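Trp Repressor Binding Protein (Bacillus subtilis, PDB 1RLI) is probably an FMN-containing, NAD(P)H-dependent oxidoreductase of the SsuE family, with a flavodoxin-like fold. Local coordinates at the interface of chains A and B. Sequence-based numbering; all coordinates share one arbitrary frame. Chains: chain A/B, Trp Repressor Binding Protein.

The interface of chains A and B. Residues chain A 129-130, 133, 136-137, 153, 155; chain B 129-130, 133-134, 136-137, 153.
This two-fold symmetric patch joins chains A and B, two copies of one protein. Whether the pair is the biological dimer cannot be told from the structure alone.

Two twin hydrogen bonds carry the polar part. The phenol OH of B:Tyr153 donates to the backbone O of A:Lys129 at 2.6 Å. It lies in the carbonyl plane, on a lone pair, with a C=O...OH angle of 144°. In the twin, A:Tyr153 OH meets B:Lys129 O at 2.7 Å. Both tyrosines place CG flanked by the backbone N and the carbonyl carbon (chi1 60° in B:Tyr153), and the ring reaches across to the other chain. Within each chain, CG2 of Ile136 lies over one face of the Tyr153 ring, toward its rim, and is likely to limit the ring's tilt.

Apolar contacts surround these bonds. A:Ile130 and B:Tyr153 lie alongside, pointing opposite ways, and the CD1 methyl of A:Ile130 sits 3.3 Å from ring atom CE2 of B:Tyr153. A:Leu133 divides its two methyls. A:Leu133 CD1 lies 3.6 Å from B:Ile136 CG2, the two side chains crossing at a slant. A:Leu133 CD2 meets B:Leu133 CD2 at 3.8 Å, and the same methyl points at the B:Tyr153 hydroxyl, tip to tip. On the twin side, the aliphatic CD of B:Lys129 lies 3.9 Å from A:Tyr153 CE2. An alanine in place of B:Tyr153 would lose the bond to A:Lys129 O and would probably loosen the packing around A:Ile130 and A:Leu133.

A:Gln137 and B:Gln137 meet tip to tip with amide planes 82° apart. A:Gln137 NE2 stays 3.5 Å from B:Gln137 OE1, a polar approach rather than a hydrogen bond.

In each chain, the short helix 128-131 presents the Lys129 carbonyl, helix 133-146 supplies Leu133, Ile136 and Gln137, and strand 149-157 sends out Tyr153 to the partner's short helix.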
# COMPACT_ATOMS: atom_id res chain seq x y z
N LYS A 129 12.50 2.26 -4.35
CA LYS A 129 11.82 1.16 -5.03
C LYS A 129 10.82 0.48 -4.13
O LYS A 129 9.85 -0.13 -4.58
CB LYS A 129 12.86 0.18 -5.57
CG LYS A 129 13.69 0.84 -6.67
CD LYS A 129 14.73 -0.09 -7.21
CE LYS A 129 15.66 0.64 -8.16
NZ LYS A 129 16.46 -0.34 -8.92
N ILE A 130 11.06 0.60 -2.83
CA ILE A 130 10.17 0.01 -1.85
C ILE A 130 9.28 1.06 -1.19
O ILE A 130 8.05 0.91 -1.16
CB ILE A 130 10.98 -0.71 -0.77
CG1 ILE A 130 11.82 -1.84 -1.40
CG2 ILE A 130 10.05 -1.28 0.27
CD1 ILE A 130 11.01 -3.01 -1.83
N LEU A 133 6.28 2.89 -3.15
CA LEU A 133 5.12 2.17 -3.66
C LEU A 133 3.79 2.87 -3.38
O LEU A 133 2.91 2.85 -4.22
CB LEU A 133 5.13 0.71 -3.18
CG LEU A 133 6.33 -0.04 -3.80
CD1 LEU A 133 6.29 -1.51 -3.44
CD2 LEU A 133 6.31 0.13 -5.36
N ILE A 136 3.21 5.21 -6.13
CA ILE A 136 2.81 4.57 -7.39
C ILE A 136 1.32 4.22 -7.33
O ILE A 136 0.57 4.35 -8.31
CB ILE A 136 3.66 3.30 -7.65
CG1 ILE A 136 5.11 3.71 -7.96
CG2 ILE A 136 3.10 2.49 -8.82
CD1 ILE A 136 5.26 4.71 -9.13
N GLN A 137 0.86 3.79 -6.16
CA GLN A 137 -0.56 3.46 -6.00
C GLN A 137 -1.42 4.70 -6.13
O GLN A 137 -2.52 4.64 -6.70
CB GLN A 137 -0.81 2.78 -4.65
CG GLN A 137 -0.21 1.38 -4.61
CD GLN A 137 -0.44 0.71 -3.28
OE1 GLN A 137 -0.31 1.34 -2.23
NE2 GLN A 137 -0.79 -0.57 -3.32
N TYR A 153 5.97 2.22 -15.00
CA TYR A 153 6.66 3.17 -14.14
C TYR A 153 8.04 2.66 -13.82
O TYR A 153 8.34 1.47 -13.95
CB TYR A 153 5.87 3.37 -12.84
CG TYR A 153 5.71 2.10 -12.01
CD1 TYR A 153 6.71 1.68 -11.13
CD2 TYR A 153 4.58 1.31 -12.14
CE1 TYR A 153 6.57 0.49 -10.40
CE2 TYR A 153 4.43 0.12 -11.42
CZ TYR A 153 5.43 -0.28 -10.55
OH TYR A 153 5.29 -1.45 -9.84
N LEU A 155 11.00 3.37 -10.70
CA LEU A 155 11.42 4.01 -9.46
C LEU A 155 12.93 3.87 -9.48
O LEU A 155 13.43 2.75 -9.62
CB LEU A 155 10.84 3.26 -8.25
CG LEU A 155 9.33 3.51 -8.06
CD1 LEU A 155 8.72 2.42 -7.20
CD2 LEU A 155 9.11 4.89 -7.42
N LYS B 129 2.45 -5.59 -11.84
CA LYS B 129 3.19 -4.36 -11.51
C LYS B 129 2.34 -3.44 -10.62
O LYS B 129 2.89 -2.58 -9.93
CB LYS B 129 3.61 -3.58 -12.77
CG LYS B 129 2.48 -2.80 -13.45
CD LYS B 129 3.03 -1.82 -14.51
CE LYS B 129 1.91 -1.06 -15.20
NZ LYS B 129 1.03 -1.93 -16.04
N ILE B 130 1.02 -3.60 -10.66
CA ILE B 130 0.13 -2.82 -9.82
C ILE B 130 -0.54 -3.68 -8.74
O ILE B 130 -0.49 -3.36 -7.56
CB ILE B 130 -0.97 -2.10 -10.64
CG1 ILE B 130 -0.34 -1.00 -11.52
CG2 ILE B 130 -2.03 -1.50 -9.70
CD1 ILE B 130 0.51 0.02 -10.74
N LEU B 133 1.57 -5.02 -5.75
CA LEU B 133 2.23 -4.11 -4.80
C LEU B 133 1.89 -4.39 -3.32
O LEU B 133 2.76 -4.28 -2.44
CB LEU B 133 1.95 -2.65 -5.18
CG LEU B 133 2.53 -2.29 -6.56
CD1 LEU B 133 2.33 -0.81 -6.86
CD2 LEU B 133 4.01 -2.63 -6.58
N PRO B 134 0.63 -4.72 -3.00
CA PRO B 134 0.37 -4.99 -1.59
C PRO B 134 1.26 -6.10 -1.08
O PRO B 134 1.74 -6.06 0.05
CB PRO B 134 -1.10 -5.38 -1.58
CG PRO B 134 -1.68 -4.44 -2.66
CD PRO B 134 -0.62 -4.55 -3.76
N ILE B 136 4.27 -6.91 -2.14
CA ILE B 136 5.62 -6.40 -1.93
C ILE B 136 5.66 -5.60 -0.62
O ILE B 136 6.65 -5.66 0.13
CB ILE B 136 6.07 -5.53 -3.13
CG1 ILE B 136 6.15 -6.40 -4.40
CG2 ILE B 136 7.45 -4.92 -2.87
CD1 ILE B 136 7.03 -7.64 -4.25
N GLN B 137 4.59 -4.87 -0.32
CA GLN B 137 4.53 -4.09 0.92
C GLN B 137 4.40 -4.99 2.14
O GLN B 137 4.88 -4.66 3.21
CB GLN B 137 3.39 -3.07 0.88
CG GLN B 137 3.57 -2.05 -0.23
CD GLN B 137 2.38 -1.11 -0.36
OE1 GLN B 137 1.27 -1.54 -0.68
NE2 GLN B 137 2.60 0.16 -0.10
N TYR B 153 13.42 -6.20 -5.64
CA TYR B 153 12.45 -7.20 -6.07
C TYR B 153 12.17 -7.08 -7.56
O TYR B 153 12.56 -6.10 -8.22
CB TYR B 153 11.12 -7.03 -5.32
CG TYR B 153 10.50 -5.66 -5.57
CD1 TYR B 153 9.68 -5.42 -6.67
CD2 TYR B 153 10.80 -4.59 -4.74
CE1 TYR B 153 9.19 -4.14 -6.94
CE2 TYR B 153 10.32 -3.31 -4.99
CZ TYR B 153 9.53 -3.09 -6.09
OH TYR B 153 9.09 -1.81 -6.35